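Local coordinates for protein alcohol dehydrogenase, zinc-containing (Thermotoga maritima, PDB 1VJ0) that probably works as a zinc-dependent oxidoreductase of the medium-chain alcohol dehydrogenase family, each chain holding two zinc ions, at residues A[207-212]-A[233-238]; A[215-220]-A[340-345]; A[224-229]-A[257-262]. All coordinates share one frame; numbering follows the deposited sequence.

Interaction 1: residues A[207-212]-A[233-238]; sequences LGLFGV and LKLAEE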
ATOM      1  N   LEU A 207      25.205  -2.673  -9.349  1.00 29.40           N
ATOM      2  CA  LEU A 207      23.819  -2.287  -9.072  1.00 29.84           C
ATOM      3  C   LEU A 207      22.824  -3.030  -9.951  1.00 29.50           C
ATOM      4  O   LEU A 207      21.865  -3.708  -9.459  1.00 30.75           O
ATOM      5  CB  LEU A 207      23.665  -0.776  -9.225  1.00 30.24           C
ATOM      6  CG  LEU A 207      22.259  -0.183  -8.961  1.00 31.33           C
ATOM      7  CD1 LEU A 207      21.878  -0.359  -7.528  1.00 32.28           C
ATOM      8  CD2 LEU A 207      22.235   1.268  -9.300  1.00 30.21           C
ATOM      9  N   GLY A 208      23.018  -2.925 -11.272  1.00 29.01           N
ATOM     10  CA  GLY A 208      22.119  -3.604 -12.208  1.00 28.02           C
ATOM     11  C   GLY A 208      22.146  -5.124 -12.053  1.00 28.15           C
ATOM     12  O   GLY A 208      21.095  -5.809 -12.127  1.00 26.77           O
ATOM     13  N   LEU A 209      23.329  -5.658 -11.798  1.00 28.90           N
ATOM     14  CA  LEU A 209      23.484  -7.110 -11.598  1.00 28.80           C
ATOM     15  C   LEU A 209      22.842  -7.663 -10.314  1.00 28.46           C
ATOM     16  O   LEU A 209      22.167  -8.710 -10.346  1.00 27.59           O
ATOM     17  CB  LEU A 209      24.938  -7.489 -11.709  1.00 28.80           C
ATOM     18  CG  LEU A 209      25.599  -7.263 -13.082  1.00 29.18           C
ATOM     19  CD1 LEU A 209      27.088  -7.370 -12.926  1.00 28.05           C
ATOM     20  CD2 LEU A 209      25.094  -8.268 -14.113  1.00 27.54           C
ATOM     21  N   PHE A 210      22.965  -6.958  -9.207  1.00 28.98           N
ATOM     22  CA  PHE A 210      22.169  -7.300  -8.021  1.00 29.65           C
ATOM     23  C   PHE A 210      20.678  -7.219  -8.328  1.00 29.65           C
ATOM     24  O   PHE A 210      19.927  -8.070  -7.870  1.00 30.97           O
ATOM     25  CB  PHE A 210      22.514  -6.396  -6.809  1.00 30.22           C
ATOM     26  CG  PHE A 210      23.523  -6.975  -5.901  1.00 31.29           C
ATOM     27  CD1 PHE A 210      24.882  -6.817  -6.144  1.00 32.40           C
ATOM     28  CD2 PHE A 210      23.116  -7.686  -4.774  1.00 33.00           C
ATOM     29  CE1 PHE A 210      25.811  -7.368  -5.284  1.00 35.71           C
ATOM     30  CE2 PHE A 210      24.033  -8.199  -3.916  1.00 31.88           C
ATOM     31  CZ  PHE A 210      25.381  -8.078  -4.179  1.00 32.54           C
ATOM     32  N   GLY A 211      20.272  -6.216  -9.119  1.00 28.23           N
ATOM     33  CA  GLY A 211      18.884  -6.068  -9.612  1.00 29.49           C
ATOM     34  C   GLY A 211      18.374  -7.352 -10.252  1.00 28.87           C
ATOM     35  O   GLY A 211      17.229  -7.749 -10.028  1.00 31.05           O
ATOM     36  N   VAL A 212      19.226  -8.000 -11.062  1.00 27.69           N
ATOM     37  CA  VAL A 212      18.863  -9.273 -11.721  1.00 26.74           C
ATOM     38  C   VAL A 212      18.491 -10.338 -10.687  1.00 27.42           C
ATOM     39  O   VAL A 212      17.403 -10.944 -10.754  1.00 28.95           O
ATOM     40  CB  VAL A 212      20.006  -9.804 -12.649  1.00 26.64           C
ATOM     41  CG1 VAL A 212      19.688 -11.211 -13.191  1.00 27.75           C
ATOM     42  CG2 VAL A 212      20.220  -8.816 -13.847  1.00 27.67           C
ATOM     43  N   LEU A 233      27.005  -8.481 -19.985  1.00 28.71           N
ATOM     44  CA  LEU A 233      25.711  -9.010 -20.409  1.00 28.76           C
ATOM     45  C   LEU A 233      25.724 -10.520 -20.289  1.00 27.13           C
ATOM     46  O   LEU A 233      24.758 -11.083 -19.874  1.00 27.31           O
ATOM     47  CB  LEU A 233      25.323  -8.536 -21.816  1.00 29.20           C
ATOM     48  CG  LEU A 233      24.952  -7.044 -21.855  1.00 31.95           C
ATOM     49  CD1 LEU A 233      24.710  -6.548 -23.319  1.00 35.87           C
ATOM     50  CD2 LEU A 233      23.783  -6.689 -20.966  1.00 32.57           C
ATOM     51  N   LYS A 234      26.842 -11.145 -20.613  1.00 27.42           N
ATOM     52  CA  LYS A 234      27.022 -12.582 -20.394  1.00 27.90           C
ATOM     53  C   LYS A 234      26.887 -12.903 -18.899  1.00 28.08           C
ATOM     54  O   LYS A 234      26.171 -13.796 -18.523  1.00 26.45           O
ATOM     55  CB  LYS A 234      28.373 -13.015 -20.936  1.00 27.95           C
ATOM     56  CG  LYS A 234      28.561 -14.471 -20.973  1.00 29.82           C
ATOM     57  CD  LYS A 234      29.813 -14.851 -21.788  1.00 30.31           C
ATOM     58  N   LEU A 235      27.491 -12.085 -18.044  1.00 28.64           N
ATOM     59  CA  LEU A 235      27.369 -12.281 -16.618  1.00 29.34           C
ATOM     60  C   LEU A 235      25.908 -12.151 -16.185  1.00 29.12           C
ATOM     61  O   LEU A 235      25.433 -12.977 -15.444  1.00 28.06           O
ATOM     62  CB  LEU A 235      28.245 -11.288 -15.865  1.00 29.82           C
ATOM     63  CG  LEU A 235      28.272 -11.378 -14.358  1.00 30.97           C
ATOM     64  CD1 LEU A 235      28.663 -12.777 -13.910  1.00 31.97           C
ATOM     65  CD2 LEU A 235      29.297 -10.383 -13.859  1.00 31.04           C
ATOM     66  N   ALA A 236      25.182 -11.160 -16.703  1.00 28.48           N
ATOM     67  CA  ALA A 236      23.788 -10.973 -16.348  1.00 27.69           C
ATOM     68  C   ALA A 236      22.978 -12.208 -16.687  1.00 28.29           C
ATOM     69  O   ALA A 236      22.170 -12.623 -15.875  1.00 27.40           O
ATOM     70  CB  ALA A 236      23.196  -9.768 -17.046  1.00 27.93           C
ATOM     71  N   GLU A 237      23.215 -12.802 -17.857  1.00 27.33           N
ATOM     72  CA  GLU A 237      22.591 -14.093 -18.207  1.00 28.67           C
ATOM     73  C   GLU A 237      22.953 -15.228 -17.259  1.00 28.72           C
ATOM     74  O   GLU A 237      22.094 -16.028 -16.860  1.00 28.65           O
ATOM     75  CB  GLU A 237      22.998 -14.521 -19.631  1.00 29.34           C
ATOM     76  CG  GLU A 237      22.405 -13.599 -20.715  1.00 27.53           C
ATOM     77  CD  GLU A 237      23.014 -13.781 -22.098  1.00 31.02           C
ATOM     78  OE1 GLU A 237      23.957 -14.595 -22.245  1.00 34.14           O
ATOM     79  OE2 GLU A 237      22.556 -13.070 -23.031  1.00 34.01           O
ATOM     80  N   GLU A 238      24.226 -15.329 -16.923  1.00 29.93           N
ATOM     81  CA  GLU A 238      24.671 -16.341 -15.974  1.00 30.73           C
ATOM     82  C   GLU A 238      24.034 -16.236 -14.585  1.00 30.42           C
ATOM     83  O   GLU A 238      23.927 -17.257 -13.891  1.00 30.58           O
ATOM     84  CB  GLU A 238      26.163 -16.287 -15.845  1.00 31.16           C
ATOM     85  CG  GLU A 238      26.819 -16.825 -17.103  1.00 35.23           C
ATOM     86  CD  GLU A 238      28.320 -16.817 -17.060  1.00 41.80           C
ATOM     87  OE1 GLU A 238      28.896 -16.334 -16.046  1.00 46.31           O
ATOM     88  OE2 GLU A 238      28.909 -17.312 -18.045  1.00 43.16           O
TER
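Leu-209 is the bump of this contact, and Ala-236 is the shallow place that receives it. The leucine points from helix 206-217 toward helix 230-238, and its two methyls part over the opposing surface. CD2 settles on the alanine, 3.7 Å from Ala-236 CA and 3.8 Å from Ala-236 CB, close enough to touch main chain as well as side chain. CD1 turns to Leu-235 instead, lying 3.9 Å from Leu-235 CD2, where the two leucine side chains cross at about a right angle. Leu-235 keeps CG anti to its backbone N (chi1 -178°), a setting that carries its end nearer to helix 206-217. One turn after Leu-209, Val-212 continues the ridge more lightly: its CG1 comes within 3.9 Å of Ala-236 O, while CG2 only grazes the alanine methyl.

Alanine suits its place because a single methyl lets the leucine descend to the backbone; Leu-209 CA and Ala-236 CA are just 6.1 Å apart. Branched aliphatic residues suit theirs because the surroundings are apolar: Val-212 and Ala-236 also rest on Val-225 of the strand 222-227 beneath. The axes of the two segments come within 9.8 Å and run nearly the same way, crossing at -23°. Gly-208 belongs to a Gly-203, Gly-205, Gly-208 pattern that resembles the GxGxxG turn of dinucleotide-binding proteins. Two near-parallel helices, linked through a strand and packed on one side of a parallel sheet, are the beta-alpha-beta-alpha beginning of a Rossmann fold, here in the zinc-binding dehydrogenase region.

Interaction 2: residues A[215-220]-A[340-345]; sequences ARSLGA and SRNYQL
Ser-217 meets Arg-341 and Asn-342 across a thin, partly buried seam. From its CA the serine points at the 340-345 segment, and CB, the first atom out, lies 3.8 Å from Arg-341 NH2, with the guanidinium set obliquely to it. OG, anti to the carbonyl carbon and beside the backbone N (chi1 -59°), bonds back to Val-213 O. Asn-342 ND2 stands 3.6 Å from Ser-217 OG, a van der Waals contact and not a bond; the hydrogen bond of Asn-342 ND2 goes to Ile-338 O. Both polar atoms thus use a backbone carbonyl about one turn earlier in the chain, and a small hydroxyl suits a buried site where it can donate to its own helix.

This is the point where the helix that follows strand 198-202 in the Rossmann-type domain, 206-217, runs out beside the turn between helices 329-340 and 343-346. A Schellman motif finishes the former: Gly-219 has positive phi (98°), easy for a residue without CB, and Ala-220 N bonds Ala-215 O at 3.1 Å. Arg-216 NH2 donates to Ala-220 O at 2.9 Å from above the carbonyl plane, and its NH1 pairs with Asp-242. A water lies 2.7 Å from Ser-217 O and accepts a weak, long hydrogen bond from Arg-341 NH1. The long Arg-341, bent at chi3, suits this partly exposed margin, where its polar end can meet water, and it reaches on to pack on Gly-219 of the second subunit.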
ATOM      1  N   ALA A 215      15.367  -9.284  -8.689  1.00 27.40           N
ATOM      2  CA  ALA A 215      14.156  -9.475  -9.522  1.00 28.22           C
ATOM      3  C   ALA A 215      13.745 -10.934  -9.565  1.00 28.46           C
ATOM      4  O   ALA A 215      12.584 -11.272  -9.379  1.00 27.57           O
ATOM      5  CB  ALA A 215      14.366  -8.947 -10.952  1.00 27.50           C
ATOM      6  N   ARG A 216      14.726 -11.803  -9.805  1.00 28.45           N
ATOM      7  CA  ARG A 216      14.494 -13.251  -9.836  1.00 29.58           C
ATOM      8  C   ARG A 216      13.961 -13.735  -8.469  1.00 28.98           C
ATOM      9  O   ARG A 216      12.995 -14.463  -8.407  1.00 29.03           O
ATOM     10  CB  ARG A 216      15.782 -13.996 -10.177  1.00 29.20           C
ATOM     11  CG  ARG A 216      16.093 -14.153 -11.638  1.00 33.15           C
ATOM     12  CD  ARG A 216      15.463 -15.430 -12.315  1.00 35.68           C
ATOM     13  NE  ARG A 216      14.101 -15.155 -12.787  1.00 35.55           N
ATOM     14  CZ  ARG A 216      13.748 -14.824 -14.026  1.00 36.77           C
ATOM     15  NH1 ARG A 216      14.652 -14.718 -14.983  1.00 35.39           N
ATOM     16  NH2 ARG A 216      12.468 -14.596 -14.310  1.00 35.97           N
ATOM     17  N   SER A 217      14.582 -13.292  -7.384  1.00 27.59           N
ATOM     18  CA  SER A 217      14.224 -13.744  -6.055  1.00 28.10           C
ATOM     19  C   SER A 217      12.829 -13.352  -5.586  1.00 27.59           C
ATOM     20  O   SER A 217      12.219 -14.094  -4.828  1.00 26.22           O
ATOM     21  CB  SER A 217      15.263 -13.253  -5.048  1.00 28.41           C
ATOM     22  OG  SER A 217      16.530 -13.758  -5.405  1.00 30.41           O
ATOM     23  N   LEU A 218      12.340 -12.220  -6.071  1.00 28.20           N
ATOM     24  CA  LEU A 218      10.992 -11.714  -5.743  1.00 28.85           C
ATOM     25  C   LEU A 218       9.920 -12.288  -6.678  1.00 28.14           C
ATOM     26  O   LEU A 218       8.736 -12.070  -6.475  1.00 28.99           O
ATOM     27  CB  LEU A 218      10.984 -10.196  -5.810  1.00 28.83           C
ATOM     28  CG  LEU A 218      11.919  -9.502  -4.811  1.00 31.24           C
ATOM     29  CD1 LEU A 218      11.864  -8.006  -4.941  1.00 34.71           C
ATOM     30  CD2 LEU A 218      11.606  -9.932  -3.382  1.00 32.43           C
ATOM     31  N   GLY A 219      10.346 -13.047  -7.669  1.00 28.01           N
ATOM     32  CA  GLY A 219       9.426 -13.831  -8.475  1.00 27.22           C
ATOM     33  C   GLY A 219       9.016 -13.208  -9.795  1.00 28.12           C
ATOM     34  O   GLY A 219       7.992 -13.603 -10.372  1.00 26.86           O
ATOM     35  N   ALA A 220       9.832 -12.292 -10.325  1.00 27.96           N
ATOM     36  CA  ALA A 220       9.540 -11.715 -11.644  1.00 28.31           C
ATOM     37  C   ALA A 220       9.462 -12.792 -12.679  1.00 28.39           C
ATOM     38  O   ALA A 220      10.212 -13.773 -12.629  1.00 29.04           O
ATOM     39  CB  ALA A 220      10.600 -10.720 -12.063  1.00 27.55           C
ATOM     40  N   SER A 340      22.218 -14.095   0.769  1.00 29.19           N
ATOM     41  CA  SER A 340      22.613 -15.328   1.432  1.00 29.30           C
ATOM     42  C   SER A 340      22.094 -16.573   0.698  1.00 28.98           C
ATOM     43  O   SER A 340      22.661 -17.636   0.850  1.00 29.11           O
ATOM     44  CB  SER A 340      22.123 -15.315   2.880  1.00 29.25           C
ATOM     45  OG  SER A 340      20.727 -15.593   2.897  1.00 29.97           O
ATOM     46  N   ARG A 341      21.030 -16.436  -0.086  1.00 29.26           N
ATOM     47  CA  ARG A 341      20.580 -17.513  -0.949  1.00 30.45           C
ATOM     48  C   ARG A 341      21.229 -17.477  -2.328  1.00 28.04           C
ATOM     49  O   ARG A 341      20.888 -18.279  -3.165  1.00 26.93           O
ATOM     50  CB  ARG A 341      19.084 -17.485  -1.129  1.00 30.58           C
ATOM     51  CG  ARG A 341      18.270 -17.608   0.168  1.00 35.41           C
ATOM     52  CD  ARG A 341      16.745 -17.633  -0.078  1.00 37.81           C
ATOM     53  NE  ARG A 341      16.158 -16.296  -0.321  1.00 45.71           N
ATOM     54  CZ  ARG A 341      15.516 -15.916  -1.445  1.00 46.82           C
ATOM     55  NH1 ARG A 341      15.382 -16.726  -2.512  1.00 49.30           N
ATOM     56  NH2 ARG A 341      15.039 -14.666  -1.506  1.00 47.25           N
ATOM     57  N   ASN A 342      22.140 -16.543  -2.585  1.00 27.29           N
ATOM     58  CA  ASN A 342      22.686 -16.401  -3.935  1.00 26.71           C
ATOM     59  C   ASN A 342      24.186 -16.144  -3.945  1.00 27.39           C
ATOM     60  O   ASN A 342      24.738 -15.514  -4.895  1.00 25.67           O
ATOM     61  CB  ASN A 342      21.945 -15.256  -4.611  1.00 27.34           C
ATOM     62  CG  ASN A 342      20.507 -15.586  -4.914  1.00 25.49           C
ATOM     63  OD1 ASN A 342      20.232 -16.255  -5.883  1.00 26.43           O
ATOM     64  ND2 ASN A 342      19.588 -15.043  -4.136  1.00 27.73           N
ATOM     65  N   TYR A 343      24.868 -16.628  -2.917  1.00 26.57           N
ATOM     66  CA  TYR A 343      26.318 -16.412  -2.819  1.00 27.28           C
ATOM     67  C   TYR A 343      27.089 -16.877  -4.050  1.00 27.90           C
ATOM     68  O   TYR A 343      27.970 -16.184  -4.524  1.00 29.73           O
ATOM     69  CB  TYR A 343      26.920 -17.124  -1.581  1.00 28.36           C
ATOM     70  CG  TYR A 343      26.610 -16.449  -0.253  1.00 28.20           C
ATOM     71  CD1 TYR A 343      26.777 -15.079  -0.098  1.00 29.81           C
ATOM     72  CD2 TYR A 343      26.200 -17.190   0.854  1.00 28.73           C
ATOM     73  CE1 TYR A 343      26.503 -14.431   1.106  1.00 31.07           C
ATOM     74  CE2 TYR A 343      25.914 -16.547   2.082  1.00 27.07           C
ATOM     75  CZ  TYR A 343      26.089 -15.163   2.199  1.00 29.80           C
ATOM     76  OH  TYR A 343      25.828 -14.469   3.371  1.00 31.63           O
ATOM     77  N   GLN A 344      26.802 -18.056  -4.552  1.00 27.23           N
ATOM     78  CA  GLN A 344      27.561 -18.552  -5.681  1.00 29.94           C
ATOM     79  C   GLN A 344      27.359 -17.726  -6.968  1.00 28.62           C
ATOM     80  O   GLN A 344      28.305 -17.510  -7.724  1.00 30.33           O
ATOM     81  CB  GLN A 344      27.245 -20.021  -5.931  1.00 30.36           C
ATOM     82  CG  GLN A 344      27.937 -20.989  -4.947  1.00 34.15           C
ATOM     83  CD  GLN A 344      27.499 -22.436  -5.175  1.00 35.11           C
ATOM     84  OE1 GLN A 344      28.301 -23.261  -5.651  1.00 41.91           O
ATOM     85  NE2 GLN A 344      26.201 -22.736  -4.899  1.00 40.06           N
ATOM     86  N   LEU A 345      26.141 -17.280  -7.232  1.00 27.28           N
ATOM     87  CA  LEU A 345      25.903 -16.369  -8.359  1.00 25.78           C
ATOM     88  C   LEU A 345      26.575 -15.041  -8.128  1.00 25.73           C
ATOM     89  O   LEU A 345      27.289 -14.569  -8.982  1.00 23.89           O
ATOM     90  CB  LEU A 345      24.397 -16.180  -8.606  1.00 26.25           C
ATOM     91  CG  LEU A 345      23.753 -17.510  -9.066  1.00 25.86           C
ATOM     92  CD1 LEU A 345      22.308 -17.191  -9.326  1.00 29.92           C
ATOM     93  CD2 LEU A 345      24.392 -18.100 -10.256  1.00 25.06           C
TER
HETATM   94  O   HOH W   1      12.887 -16.707  -4.692  1.00 31.33           O

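Interaction 3: residues A[224-229]-A[257-262]; sequences IVIAGS and KAIMDI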
ATOM      1  N   ILE A 224      15.029  -8.638 -18.117  1.00 26.38           N
ATOM      2  CA  ILE A 224      15.780  -8.224 -19.318  1.00 28.03           C
ATOM      3  C   ILE A 224      16.780  -7.171 -18.902  1.00 27.49           C
ATOM      4  O   ILE A 224      16.423  -6.240 -18.156  1.00 27.16           O
ATOM      5  CB  ILE A 224      14.824  -7.610 -20.375  1.00 29.11           C
ATOM      6  CG1 ILE A 224      13.822  -8.664 -20.867  1.00 33.07           C
ATOM      7  CG2 ILE A 224      15.603  -6.961 -21.578  1.00 28.14           C
ATOM      8  CD1 ILE A 224      12.401  -8.142 -20.827  1.00 35.23           C
ATOM      9  N   VAL A 225      18.028  -7.314 -19.373  1.00 27.93           N
ATOM     10  CA  VAL A 225      19.081  -6.320 -19.115  1.00 27.11           C
ATOM     11  C   VAL A 225      19.570  -5.638 -20.416  1.00 26.93           C
ATOM     12  O   VAL A 225      19.819  -6.311 -21.400  1.00 26.53           O
ATOM     13  CB  VAL A 225      20.273  -6.978 -18.424  1.00 26.98           C
ATOM     14  CG1 VAL A 225      21.391  -5.950 -18.168  1.00 27.15           C
ATOM     15  CG2 VAL A 225      19.817  -7.611 -17.107  1.00 28.40           C
ATOM     16  N   ILE A 226      19.669  -4.301 -20.382  1.00 26.02           N
ATOM     17  CA  ILE A 226      20.164  -3.503 -21.499  1.00 27.33           C
ATOM     18  C   ILE A 226      21.437  -2.815 -21.011  1.00 26.78           C
ATOM     19  O   ILE A 226      21.427  -2.118 -19.992  1.00 26.93           O
ATOM     20  CB  ILE A 226      19.138  -2.431 -21.970  1.00 26.26           C
ATOM     21  CG1 ILE A 226      17.818  -3.090 -22.336  1.00 28.52           C
ATOM     22  CG2 ILE A 226      19.743  -1.614 -23.155  1.00 26.77           C
ATOM     23  CD1 ILE A 226      16.714  -2.137 -22.635  1.00 29.89           C
ATOM     24  N   ALA A 227      22.517  -3.065 -21.707  1.00 27.73           N
ATOM     25  CA  ALA A 227      23.833  -2.477 -21.424  1.00 29.04           C
ATOM     26  C   ALA A 227      24.701  -2.491 -22.681  1.00 29.78           C
ATOM     27  O   ALA A 227      24.289  -2.987 -23.735  1.00 30.17           O
ATOM     28  CB  ALA A 227      24.539  -3.223 -20.283  1.00 29.50           C
ATOM     29  N   GLY A 228      25.913  -1.965 -22.557  1.00 30.36           N
ATOM     30  CA  GLY A 228      26.865  -1.890 -23.648  1.00 30.04           C
ATOM     31  C   GLY A 228      28.006  -2.893 -23.696  1.00 30.87           C
ATOM     32  O   GLY A 228      28.691  -2.950 -24.687  1.00 31.38           O
ATOM     33  N   SER A 229      28.243  -3.654 -22.629  1.00 31.03           N
ATOM     34  CA  SER A 229      29.407  -4.510 -22.532  1.00 32.58           C
ATOM     35  C   SER A 229      28.993  -5.968 -22.704  1.00 31.65           C
ATOM     36  O   SER A 229      28.237  -6.479 -21.874  1.00 30.69           O
ATOM     37  CB  SER A 229      30.017  -4.382 -21.121  1.00 32.93           C
ATOM     38  OG  SER A 229      31.009  -5.423 -20.961  1.00 36.06           O
ATOM     39  N   LYS A 257      10.960  -3.179 -29.713  1.00 29.88           N
ATOM     40  CA  LYS A 257      10.265  -4.321 -30.310  1.00 30.11           C
ATOM     41  C   LYS A 257      10.466  -5.606 -29.503  1.00 29.34           C
ATOM     42  O   LYS A 257       9.504  -6.319 -29.263  1.00 28.31           O
ATOM     43  CB  LYS A 257      10.690  -4.533 -31.762  1.00 29.75           C
ATOM     44  CG  LYS A 257      10.140  -5.848 -32.413  1.00 31.19           C
ATOM     45  N   ALA A 258      11.701  -5.871 -29.080  1.00 28.36           N
ATOM     46  CA  ALA A 258      12.000  -7.027 -28.283  1.00 28.00           C
ATOM     47  C   ALA A 258      11.199  -7.031 -26.994  1.00 28.77           C
ATOM     48  O   ALA A 258      10.655  -8.061 -26.612  1.00 28.89           O
ATOM     49  CB  ALA A 258      13.473  -7.118 -27.970  1.00 27.98           C
ATOM     50  N   ILE A 259      11.142  -5.904 -26.308  1.00 29.84           N
ATOM     51  CA  ILE A 259      10.389  -5.830 -25.073  1.00 30.41           C
ATOM     52  C   ILE A 259       8.898  -5.909 -25.354  1.00 31.00           C
ATOM     53  O   ILE A 259       8.177  -6.556 -24.632  1.00 30.58           O
ATOM     54  CB  ILE A 259      10.782  -4.562 -24.272  1.00 31.13           C
ATOM     55  CG1 ILE A 259      12.073  -4.799 -23.502  1.00 33.52           C
ATOM     56  CG2 ILE A 259       9.811  -4.273 -23.188  1.00 33.31           C
ATOM     57  CD1 ILE A 259      13.237  -4.456 -24.144  1.00 36.37           C
ATOM     58  N   MET A 260       8.425  -5.224 -26.389  1.00 32.48           N
ATOM     59  CA  MET A 260       7.007  -5.302 -26.745  1.00 33.44           C
ATOM     60  C   MET A 260       6.583  -6.759 -27.071  1.00 33.51           C
ATOM     61  O   MET A 260       5.523  -7.192 -26.650  1.00 33.72           O
ATOM     62  CB  MET A 260       6.688  -4.359 -27.915  1.00 34.26           C
ATOM     63  CG  MET A 260       6.723  -2.859 -27.622  1.00 35.22           C
ATOM     64  SD  MET A 260       5.814  -2.360 -26.138  1.00 41.71           S
ATOM     65  CE  MET A 260       6.521  -0.768 -25.607  1.00 40.34           C
ATOM     66  N   ASP A 261       7.425  -7.530 -27.744  1.00 33.01           N
ATOM     67  CA  ASP A 261       7.096  -8.916 -28.087  1.00 34.47           C
ATOM     68  C   ASP A 261       6.898  -9.810 -26.833  1.00 34.73           C
ATOM     69  O   ASP A 261       5.954 -10.598 -26.748  1.00 36.98           O
ATOM     70  CB  ASP A 261       8.190  -9.548 -28.991  1.00 34.12           C
ATOM     71  CG  ASP A 261       8.190  -8.981 -30.417  1.00 37.74           C
ATOM     72  OD1 ASP A 261       7.190  -8.323 -30.845  1.00 38.16           O
ATOM     73  OD2 ASP A 261       9.170  -9.159 -31.190  1.00 39.10           O
ATOM     74  N   ILE A 262       7.789  -9.674 -25.880  1.00 33.23           N
ATOM     75  CA  ILE A 262       7.722 -10.407 -24.647  1.00 33.38           C
ATOM     76  C   ILE A 262       6.536 -10.016 -23.773  1.00 32.97           C
ATOM     77  O   ILE A 262       6.195 -10.793 -22.923  1.00 32.71           O
ATOM     78  CB  ILE A 262       9.043 -10.145 -23.871  1.00 34.70           C
ATOM     79  CG1 ILE A 262      10.173 -10.898 -24.541  1.00 38.15           C
ATOM     80  CG2 ILE A 262       9.001 -10.509 -22.410  1.00 36.78           C
ATOM     81  CD1 ILE A 262      11.509 -10.427 -24.040  1.00 42.24           C
TER
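Ile-259 and Ile-262, one turn apart on helix 252-262, face Ile-224 and Ile-226 of strand 222-227, and all the contacts are between aliphatic carbons. Early in the helical segment, the backbone turn is closed by Asp-261 N bonding Lys-257 O at 2.8 Å. Ile-259 then points to the strand, touching both of its isoleucines: CG1 is 4.3 Å from Ile-224 CD1, and CD1 is 4.4 Å from Ile-226 CD1. It also leans on Val-200 and Leu-245 of the strands on either side of 222-227, so it sits over three strands of the sheet. That is the position expected of a helix covering the parallel sheet of a Rossmann fold, and the helix runs almost opposite to the strand, at 176° between the axes of the two segments, 11.1 Å apart.

One turn on, Ile-262 closes the segment at the edge of the contact, its CD1 meeting Ile-224 CD1 tip to tip at 4.0 Å. With CG1 anti to the carbonyl carbon (chi1 -64°), the arm of Ile-224 leaves toward the helix, and a chi2 of 131° sets CD1 at its end. Beta-branched isoleucine fits the extended strand, and its long arm spans the gap to the helix, while Ile-262 reaches on to Leu-243.

In the fold
Interactions 1 and 3 belong to the buried core and work from opposite faces of strand 222-227: Val-225 faces the helices of interaction 1, whereas Ile-224 and Ile-226 face that of interaction 3. In both the side chains that meet are aliphatic, but interaction 1 joins two near-parallel helices and interaction 3 a helix to a strand. Interaction 2 shares helix 206-217 with interaction 1, taking up its final turn, and the two touch where Glu-238 O meets Leu-345 CD2. Being nearer the surface and the second subunit, it is smaller and brings polar side chains together without a direct bond between them, one water bridging weakly. It also joins segments 120 residues apart, while the other two stay local in sequence.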